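Local coordinates for protein putative thiol-disulfide oxidoreductase (Bacteroides vulgatus, PDB 4GRF) that probably works as a thiol-disulfide oxidoreductase through its thioredoxin domain, the part of the longer protein present in this chain, at residues K30-F36 against G62-V68. Numbering follows the deposited sequence.
Sequences KYVLVDF and GFTIYGV. With SO4 (sulfate ion), chain E.
Tyr31, Leu33 and Asp35 turn both their N-H and C=O groups to the neighbouring strand, so the parallel pair 31-36 and 63-68 is joined by six backbone hydrogen bonds. Tyr31 N donates to Gly62 O (2.9 Å) and Tyr31 O accepts from Thr64 N; Leu33 likewise bonds Thr64 O and Tyr66 N, and Asp35 bonds Tyr66 O and Val68 N. The Tyr66 N to Leu33 O bond, 2.8 Å long, is almost straight, 175° at the hydrogen. Carbonyls of both strands also receive a CA-H contact, as where Phe63 CA approaches Tyr31 O at 3.2 Å. Val32, Val34 and Phe36 direct their backbone bonds the other way, to antiparallel strand 112-116, while Ile65 and Gly67 bond Asn89. The two strands are thus neighbours within the central mixed sheet of the thioredoxin fold, joined by a right-handed beta-alpha-beta crossover through helix 48-58. On the face shared with Leu33 and Ile65, the Phe63 ring has Tyr31 CB at its edge and in its plane, while its CZ meets Leu33 CB at 4.0 Å. The ring also touches Val136 of helix 129-140 and Phe58 of helix 48-58. With an alanine here the ring would be gone, which would probably leave Leu33 CB without this neighbour and open a gap between the sheet and both helices. On the opposite face, that of Val32, Val34, Thr64 and Tyr66, Val32 CG1 packs 3.6 Å from Tyr66 CB; the Tyr66 hydroxyl bonds Val22 O. Beside the strand starts, the extended side chain of Lys30 brings NZ to a water, which accepts from it and lies within hydrogen-bonding distance of Phe63 O and of a sulfate, probably from the crystallisation liquor. Thr64 OG1 donates to sulfate O2 at 2.6 Å, and Tyr55 OH and Asn89 ND2 also hydrogen-bond this anion.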
# COMPACT_ATOMS: atom_id res chain seq x y z
N LYS A 30 -0.23 8.35 -11.26
CA LYS A 30 -0.35 6.90 -11.37
C LYS A 30 -1.50 6.37 -10.52
O LYS A 30 -1.91 7.00 -9.56
CB LYS A 30 0.92 6.21 -10.89
CG LYS A 30 2.11 6.48 -11.78
CD LYS A 30 3.33 5.74 -11.30
CE LYS A 30 4.52 6.06 -12.18
NZ LYS A 30 5.63 5.12 -11.87
N TYR A 31 -2.05 5.22 -10.92
CA TYR A 31 -2.86 4.43 -10.02
C TYR A 31 -1.91 3.82 -9.01
O TYR A 31 -0.83 3.37 -9.36
CB TYR A 31 -3.61 3.33 -10.78
CG TYR A 31 -4.83 3.85 -11.48
CD1 TYR A 31 -6.03 3.99 -10.80
CD2 TYR A 31 -4.81 4.14 -12.83
CE1 TYR A 31 -7.17 4.45 -11.44
CE2 TYR A 31 -5.93 4.61 -13.47
CZ TYR A 31 -7.11 4.77 -12.78
OH TYR A 31 -8.22 5.25 -13.44
N VAL A 32 -2.32 3.83 -7.74
CA VAL A 32 -1.50 3.31 -6.67
C VAL A 32 -2.34 2.39 -5.81
O VAL A 32 -3.36 2.81 -5.28
CB VAL A 32 -1.00 4.44 -5.75
CG1 VAL A 32 0.06 3.90 -4.79
CG2 VAL A 32 -0.43 5.60 -6.56
N LEU A 33 -1.90 1.15 -5.65
CA LEU A 33 -2.45 0.29 -4.64
C LEU A 33 -1.71 0.64 -3.37
O LEU A 33 -0.47 0.61 -3.34
CB LEU A 33 -2.19 -1.17 -5.01
CG LEU A 33 -3.16 -2.28 -4.61
CD1 LEU A 33 -4.59 -2.04 -5.07
CD2 LEU A 33 -2.65 -3.57 -5.25
N VAL A 34 -2.45 1.01 -2.34
CA VAL A 34 -1.87 1.29 -1.05
C VAL A 34 -2.17 0.10 -0.12
O VAL A 34 -3.33 -0.28 0.07
CB VAL A 34 -2.42 2.59 -0.47
CG1 VAL A 34 -1.73 2.91 0.85
CG2 VAL A 34 -2.21 3.72 -1.46
N ASP A 35 -1.10 -0.52 0.36
CA ASP A 35 -1.16 -1.72 1.19
C ASP A 35 -0.68 -1.39 2.59
O ASP A 35 0.51 -1.21 2.80
CB ASP A 35 -0.26 -2.77 0.57
CG ASP A 35 -0.18 -4.03 1.37
OD1 ASP A 35 -1.10 -4.26 2.17
OD2 ASP A 35 0.81 -4.78 1.18
N PHE A 36 -1.62 -1.25 3.52
CA PHE A 36 -1.29 -1.05 4.93
C PHE A 36 -1.12 -2.41 5.60
O PHE A 36 -2.01 -3.28 5.55
CB PHE A 36 -2.39 -0.29 5.66
CG PHE A 36 -2.67 1.11 5.15
CD1 PHE A 36 -3.55 1.32 4.11
CD2 PHE A 36 -2.09 2.22 5.75
CE1 PHE A 36 -3.83 2.61 3.66
CE2 PHE A 36 -2.38 3.50 5.31
CZ PHE A 36 -3.23 3.69 4.26
N GLY A 62 1.44 3.03 -15.74
CA GLY A 62 0.92 4.10 -14.90
C GLY A 62 0.34 3.54 -13.61
O GLY A 62 -0.75 3.96 -13.18
N PHE A 63 1.04 2.57 -13.04
CA PHE A 63 0.61 1.89 -11.82
C PHE A 63 1.80 1.59 -10.93
O PHE A 63 2.86 1.18 -11.39
CB PHE A 63 -0.08 0.58 -12.16
CG PHE A 63 -0.41 -0.26 -10.95
CD1 PHE A 63 -1.47 0.07 -10.15
CD2 PHE A 63 0.35 -1.38 -10.62
CE1 PHE A 63 -1.79 -0.69 -9.05
CE2 PHE A 63 0.05 -2.15 -9.52
CZ PHE A 63 -1.02 -1.81 -8.73
N THR A 64 1.60 1.74 -9.62
CA THR A 64 2.57 1.21 -8.68
C THR A 64 1.89 0.73 -7.38
O THR A 64 0.68 0.86 -7.19
CB THR A 64 3.70 2.21 -8.38
OG1 THR A 64 4.77 1.54 -7.70
CG2 THR A 64 3.21 3.40 -7.57
N ILE A 65 2.69 0.11 -6.52
CA ILE A 65 2.23 -0.26 -5.19
C ILE A 65 3.04 0.51 -4.17
O ILE A 65 4.29 0.62 -4.27
CB ILE A 65 2.35 -1.79 -4.93
CG1 ILE A 65 1.56 -2.58 -6.01
CG2 ILE A 65 1.90 -2.13 -3.51
CD1 ILE A 65 1.67 -4.09 -5.90
N TYR A 66 2.33 1.06 -3.19
CA TYR A 66 2.90 1.81 -2.09
C TYR A 66 2.56 1.05 -0.80
O TYR A 66 1.40 1.02 -0.34
CB TYR A 66 2.32 3.22 -2.09
CG TYR A 66 2.83 4.20 -1.03
CD1 TYR A 66 4.16 4.56 -0.94
CD2 TYR A 66 1.93 4.84 -0.19
CE1 TYR A 66 4.59 5.49 -0.00
CE2 TYR A 66 2.34 5.76 0.75
CZ TYR A 66 3.67 6.09 0.84
OH TYR A 66 4.07 7.02 1.77
N GLY A 67 3.56 0.37 -0.24
CA GLY A 67 3.34 -0.37 0.99
C GLY A 67 3.66 0.48 2.20
O GLY A 67 4.70 1.17 2.24
N VAL A 68 2.75 0.44 3.18
CA VAL A 68 2.82 1.29 4.36
C VAL A 68 2.76 0.43 5.60
O VAL A 68 1.72 -0.16 5.89
CB VAL A 68 1.67 2.30 4.37
CG1 VAL A 68 1.77 3.21 5.58
CG2 VAL A 68 1.65 3.10 3.08
S SO4 E . 7.90 2.43 -9.30
O1 SO4 E . 8.01 2.96 -10.68
O2 SO4 E . 6.83 1.38 -9.28
O3 SO4 E . 9.19 1.83 -8.88
O4 SO4 E . 7.58 3.55 -8.38
O HOH W 1 5.54 2.09 -11.71